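Long-range contacts in laminin subunit ALPHA-1 (Mus musculus, PDB 2JD4), which probably helps anchor laminin-111 of basement membranes to cell surfaces through its paired, metal-binding LG4-5 domains: residues A[207-212]-A[368-373]; A[236-241]-A[322-327]. The protein carries 4 engineered substitutions. One frame throughout, in Å; residues are numbered along the deposited sequence.

Contact 1. Residues A[207-212]-A[368-373]; sequences GYAALV and FDLQGV
OH of Y208 donates to OD2 of D369 at 2.7 Å, coming from above the carboxylate plane, while NE2 of Q371, two residues on in the same segment, gives a longer bond to the other oxygen, OD1 of D369, at 3.2 Å. OD2 lies at the edge of the Y208 ring, in its plane, and the carboxylate stands almost perpendicular to that ring, 89° between the planes. The first torsion of Y208 sets CG between the backbone N and the carbonyl carbon (chi1 59°). The ring runs beside Q371, whose CG approaches OH of Y208 to 3.7 Å. An alanine in place of D369 would probably leave the Y208 hydroxyl and the Q371 amide without the carboxylate oxygens they bond and the ring freer to shift. The face carrying Y208, D369 and Q371 also holds A210, and CB of A210 lies over one face of the F368 ring, 4.1 Å from its centroid, in a CH-pi contact. On the opposite face of the sheet, CB of A209 packs against CD1 of L370 at 3.7 Å. Between the segments the backbone bonds run Y208 N to Q371 O, Q371 N back to Y208 O, A210 N to D369 O and F368 N to A210 O. At the corner where the chain turns, a water joins N of G207 to O of G372, and CG2 of V373 rests 3.5 Å from O of Y208. On its far edge, 207-212 bonds to strand 322-326. This is antiparallel pairing in the beta sandwich of a laminin G domain, with a strand from near the C-terminus joined to one about 160 residues earlier in the chain.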
loop_
_atom_site.group_PDB
_atom_site.type_symbol
_atom_site.label_atom_id
_atom_site.label_comp_id
_atom_site.label_asym_id
_atom_site.label_seq_id
_atom_site.Cartn_x
_atom_site.Cartn_y
_atom_site.Cartn_z
ATOM N N GLY A 207 -12.683 -8.981 7.613
ATOM C CA GLY A 207 -11.792 -8.632 8.706
ATOM C C GLY A 207 -11.479 -7.170 8.978
ATOM O O GLY A 207 -12.384 -6.350 9.103
ATOM N N TYR A 208 -10.187 -6.850 9.058
ATOM C CA TYR A 208 -9.746 -5.488 9.370
ATOM C C TYR A 208 -8.230 -5.358 9.240
ATOM O O TYR A 208 -7.524 -6.336 8.985
ATOM C CB TYR A 208 -10.113 -5.175 10.824
ATOM C CG TYR A 208 -9.463 -6.159 11.770
ATOM C CD1 TYR A 208 -8.186 -5.929 12.274
ATOM C CD2 TYR A 208 -10.069 -7.380 12.055
ATOM C CE1 TYR A 208 -7.524 -6.890 13.027
ATOM C CE2 TYR A 208 -9.415 -8.349 12.808
ATOM C CZ TYR A 208 -8.145 -8.102 13.284
ATOM O OH TYR A 208 -7.474 -9.079 13.986
ATOM N N ALA A 209 -7.739 -4.139 9.437
ATOM C CA ALA A 209 -6.307 -3.866 9.414
ATOM C C ALA A 209 -6.041 -3.003 10.644
ATOM O O ALA A 209 -6.764 -2.037 10.882
ATOM C CB ALA A 209 -5.923 -3.116 8.156
ATOM N N ALA A 210 -5.031 -3.366 11.435
ATOM C CA ALA A 210 -4.683 -2.602 12.642
ATOM C C ALA A 210 -3.295 -1.969 12.498
ATOM O O ALA A 210 -2.320 -2.655 12.180
ATOM C CB ALA A 210 -4.730 -3.508 13.877
ATOM N N LEU A 211 -3.220 -0.663 12.741
ATOM C CA LEU A 211 -1.976 0.106 12.617
ATOM C C LEU A 211 -1.547 0.834 13.906
ATOM O O LEU A 211 -2.372 1.144 14.767
ATOM C CB LEU A 211 -2.133 1.152 11.504
ATOM C CG LEU A 211 -2.113 0.746 10.024
ATOM C CD1 LEU A 211 -2.969 -0.472 9.775
ATOM C CD2 LEU A 211 -2.598 1.923 9.191
ATOM N N VAL A 212 -0.252 1.127 14.004
ATOM C CA VAL A 212 0.318 1.833 15.152
ATOM C C VAL A 212 0.151 1.041 16.443
ATOM O O VAL A 212 -0.635 1.405 17.324
ATOM C CB VAL A 212 -0.328 3.221 15.339
ATOM C CG1 VAL A 212 0.524 4.061 16.288
ATOM C CG2 VAL A 212 -0.471 3.923 13.996
ATOM N N PHE A 368 0.151 -4.291 11.671
ATOM C CA PHE A 368 0.765 -5.338 12.482
ATOM C C PHE A 368 -0.166 -6.544 12.615
ATOM O O PHE A 368 0.258 -7.631 13.002
ATOM C CB PHE A 368 1.173 -4.786 13.864
ATOM C CG PHE A 368 0.020 -4.294 14.714
ATOM C CD1 PHE A 368 -0.710 -5.179 15.504
ATOM C CD2 PHE A 368 -0.302 -2.937 14.757
ATOM C CE1 PHE A 368 -1.744 -4.721 16.330
ATOM C CE2 PHE A 368 -1.329 -2.471 15.576
ATOM C CZ PHE A 368 -2.052 -3.365 16.367
ATOM N N ASP A 369 -1.435 -6.340 12.273
ATOM C CA ASP A 369 -2.455 -7.386 12.316
ATOM C C ASP A 369 -3.368 -7.081 11.130
ATOM O O ASP A 369 -3.967 -6.006 11.057
ATOM C CB ASP A 369 -3.239 -7.333 13.630
ATOM C CG ASP A 369 -4.164 -8.527 13.810
ATOM O OD1 ASP A 369 -4.139 -9.445 12.960
ATOM O OD2 ASP A 369 -4.912 -8.553 14.805
ATOM N N LEU A 370 -3.453 -8.030 10.205
ATOM C CA LEU A 370 -4.218 -7.872 8.975
ATOM C C LEU A 370 -5.050 -9.118 8.680
ATOM O O LEU A 370 -4.525 -10.233 8.678
ATOM C CB LEU A 370 -3.226 -7.633 7.830
ATOM C CG LEU A 370 -3.663 -7.253 6.416
ATOM C CD1 LEU A 370 -4.004 -5.771 6.371
ATOM C CD2 LEU A 370 -2.526 -7.543 5.440
ATOM N N GLN A 371 -6.340 -8.926 8.418
ATOM C CA GLN A 371 -7.246 -10.033 8.114
ATOM C C GLN A 371 -8.238 -9.623 7.023
ATOM O O GLN A 371 -8.975 -8.652 7.185
ATOM C CB GLN A 371 -8.038 -10.441 9.364
ATOM C CG GLN A 371 -7.206 -10.689 10.619
ATOM C CD GLN A 371 -6.256 -11.863 10.480
ATOM O OE1 GLN A 371 -6.640 -12.937 10.010
ATOM N NE2 GLN A 371 -5.010 -11.669 10.904
ATOM N N GLY A 372 -8.263 -10.363 5.918
ATOM C CA GLY A 372 -9.192 -10.040 4.846
ATOM C C GLY A 372 -9.021 -8.661 4.229
ATOM O O GLY A 372 -9.989 -8.063 3.758
ATOM N N VAL A 373 -7.790 -8.160 4.226
ATOM C CA VAL A 373 -7.477 -6.847 3.658
ATOM C C VAL A 373 -6.245 -7.011 2.775
ATOM O O VAL A 373 -5.313 -7.726 3.140
ATOM C CB VAL A 373 -7.173 -5.813 4.765
ATOM C CG1 VAL A 373 -6.815 -4.465 4.143
ATOM C CG2 VAL A 373 -8.380 -5.678 5.683
HETATM O O HOH W 1 -12.215 -7.378 5.201
#

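Contact 2. Residues A[236-241]-A[322-327]; sequences VLLGIS and DPIYVG
The side chains of I240 and I324 run alongside each other in the same direction, joining their two antiparallel strands through aliphatic contact. Followed outward from CB, I324 divides: its CG2 reaches toward L238, 3.9 Å from CG of L238 and equally near CD1, whereas its CG1 goes to I240, 3.6 Å from CD1 of I240. At the tip, CD1 of I324 meets the same methyl, CD1 of I240. CG1 of I324 is anti to the carbonyl carbon (chi1 -61°) and CG2 anti to the backbone N, which sends the two branches to different neighbours. Y216 and V212 add to the packing around I324. G239 and Y325 form a hydrogen-bonded pair, N of Y325 to O of G239 at 2.9 Å and N of G239 to O of Y325. Beyond them N of G327 donates to O of L237 at 2.8 Å, from above the carbonyl plane. L237 and L238 form a classic beta bulge opposite L250 of the neighbouring strand. Toward D322 the strands part, and a water accepts from N of S241 and donates to O of P323, 2.8 Å from each. OG of S241 is held by N of N336. The contact is thus hydrocarbon on the isoleucine side, while backbone bonds satisfy the buried amides of G239, Y325 and G327 and the water satisfies that of S241.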
loop_
_atom_site.group_PDB
_atom_site.type_symbol
_atom_site.label_atom_id
_atom_site.label_comp_id
_atom_site.label_asym_id
_atom_site.label_seq_id
_atom_site.Cartn_x
_atom_site.Cartn_y
_atom_site.Cartn_z
ATOM N N VAL A 236 -17.694 -0.498 8.867
ATOM C CA VAL A 236 -16.850 0.320 9.719
ATOM C C VAL A 236 -15.663 0.809 8.895
ATOM O O VAL A 236 -15.083 0.048 8.131
ATOM C CB VAL A 236 -16.311 -0.496 10.915
ATOM C CG1 VAL A 236 -15.294 0.336 11.689
ATOM C CG2 VAL A 236 -17.470 -0.931 11.821
ATOM N N LEU A 237 -15.301 2.077 9.054
ATOM C CA LEU A 237 -14.168 2.634 8.322
ATOM C C LEU A 237 -12.940 2.788 9.217
ATOM O O LEU A 237 -11.853 2.310 8.879
ATOM C CB LEU A 237 -14.543 3.992 7.714
ATOM C CG LEU A 237 -15.584 3.959 6.583
ATOM C CD1 LEU A 237 -16.042 5.380 6.247
ATOM C CD2 LEU A 237 -14.972 3.284 5.348
ATOM N N LEU A 238 -13.111 3.438 10.366
ATOM C CA LEU A 238 -11.989 3.647 11.266
ATOM C C LEU A 238 -12.396 3.847 12.723
ATOM O O LEU A 238 -13.457 4.406 13.015
ATOM C CB LEU A 238 -11.167 4.848 10.773
ATOM C CG LEU A 238 -9.873 5.267 11.479
ATOM C CD1 LEU A 238 -8.935 5.917 10.461
ATOM C CD2 LEU A 238 -10.182 6.216 12.641
ATOM N N GLY A 239 -11.540 3.370 13.628
ATOM C CA GLY A 239 -11.783 3.506 15.051
ATOM C C GLY A 239 -10.503 3.515 15.873
ATOM O O GLY A 239 -9.570 2.744 15.619
ATOM N N ILE A 240 -10.444 4.418 16.848
ATOM C CA ILE A 240 -9.299 4.517 17.754
ATOM C C ILE A 240 -9.935 4.646 19.133
ATOM O O ILE A 240 -10.579 5.656 19.428
ATOM C CB ILE A 240 -8.446 5.771 17.468
ATOM C CG1 ILE A 240 -8.003 5.776 15.999
ATOM C CG2 ILE A 240 -7.216 5.778 18.374
ATOM C CD1 ILE A 240 -7.227 7.021 15.603
ATOM N N SER A 241 -9.757 3.636 19.978
ATOM C CA SER A 241 -10.396 3.661 21.289
ATOM C C SER A 241 -9.568 3.163 22.467
ATOM O O SER A 241 -8.754 2.248 22.334
ATOM C CB SER A 241 -11.689 2.846 21.223
ATOM O OG SER A 241 -12.331 2.777 22.488
ATOM N N ASP A 322 -4.041 4.082 21.731
ATOM C CA ASP A 322 -4.274 2.754 21.192
ATOM C C ASP A 322 -4.110 2.659 19.677
ATOM O O ASP A 322 -3.954 3.668 18.992
ATOM C CB ASP A 322 -5.679 2.322 21.601
ATOM C CG ASP A 322 -5.893 2.411 23.106
ATOM O OD1 ASP A 322 -5.919 1.358 23.768
ATOM O OD2 ASP A 322 -6.017 3.536 23.626
ATOM N N PRO A 323 -4.125 1.428 19.139
ATOM C CA PRO A 323 -3.973 1.228 17.695
ATOM C C PRO A 323 -5.132 1.788 16.880
ATOM O O PRO A 323 -6.218 2.042 17.403
ATOM C CB PRO A 323 -3.864 -0.296 17.563
ATOM C CG PRO A 323 -3.274 -0.709 18.881
ATOM C CD PRO A 323 -4.049 0.142 19.853
ATOM N N ILE A 324 -4.886 1.981 15.591
ATOM C CA ILE A 324 -5.903 2.486 14.687
ATOM C C ILE A 324 -6.464 1.298 13.913
ATOM O O ILE A 324 -5.741 0.641 13.162
ATOM C CB ILE A 324 -5.313 3.492 13.673
ATOM C CG1 ILE A 324 -4.724 4.701 14.407
ATOM C CG2 ILE A 324 -6.397 3.946 12.701
ATOM C CD1 ILE A 324 -4.030 5.688 13.483
ATOM N N TYR A 325 -7.747 1.022 14.104
ATOM C CA TYR A 325 -8.393 -0.083 13.411
ATOM C C TYR A 325 -9.085 0.414 12.155
ATOM O O TYR A 325 -9.914 1.319 12.211
ATOM C CB TYR A 325 -9.381 -0.796 14.345
ATOM C CG TYR A 325 -8.682 -1.765 15.276
ATOM C CD1 TYR A 325 -8.026 -1.316 16.425
ATOM C CD2 TYR A 325 -8.577 -3.118 14.944
ATOM C CE1 TYR A 325 -7.269 -2.194 17.214
ATOM C CE2 TYR A 325 -7.828 -4.000 15.721
ATOM C CZ TYR A 325 -7.172 -3.530 16.853
ATOM O OH TYR A 325 -6.400 -4.393 17.601
ATOM N N VAL A 326 -8.723 -0.179 11.019
ATOM C CA VAL A 326 -9.289 0.222 9.735
ATOM C C VAL A 326 -10.153 -0.851 9.083
ATOM O O VAL A 326 -9.738 -1.996 8.947
ATOM C CB VAL A 326 -8.167 0.599 8.739
ATOM C CG1 VAL A 326 -8.781 1.149 7.467
ATOM C CG2 VAL A 326 -7.215 1.613 9.375
ATOM N N GLY A 327 -11.365 -0.472 8.689
ATOM C CA GLY A 327 -12.258 -1.412 8.027
ATOM C C GLY A 327 -12.997 -2.410 8.904
ATOM O O GLY A 327 -13.741 -3.252 8.385
HETATM O O HOH W 2 -8.340 1.366 19.055
#

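Contacts 1 and 2 lie about 10 Å apart, centre to centre, on the same side of the chain's centre, and contact 2 is nested within the chain loop that contact 1 closes. Strands 207-212 and 322-326 are neighbours, probably bonded from O of A209 to N of V326 and from O of L211 to N of I324, and A210 packs on Y325. Four strands therefore follow one another side by side, 369-374, 207-212, 322-326 and 235-241, although along the chain they come in the order 207-212, 235-241, 322-326, 369-374. Contact 1 thus brings an early strand of the second laminin G domain beside a late one, and contact 2 continues the sheet from there.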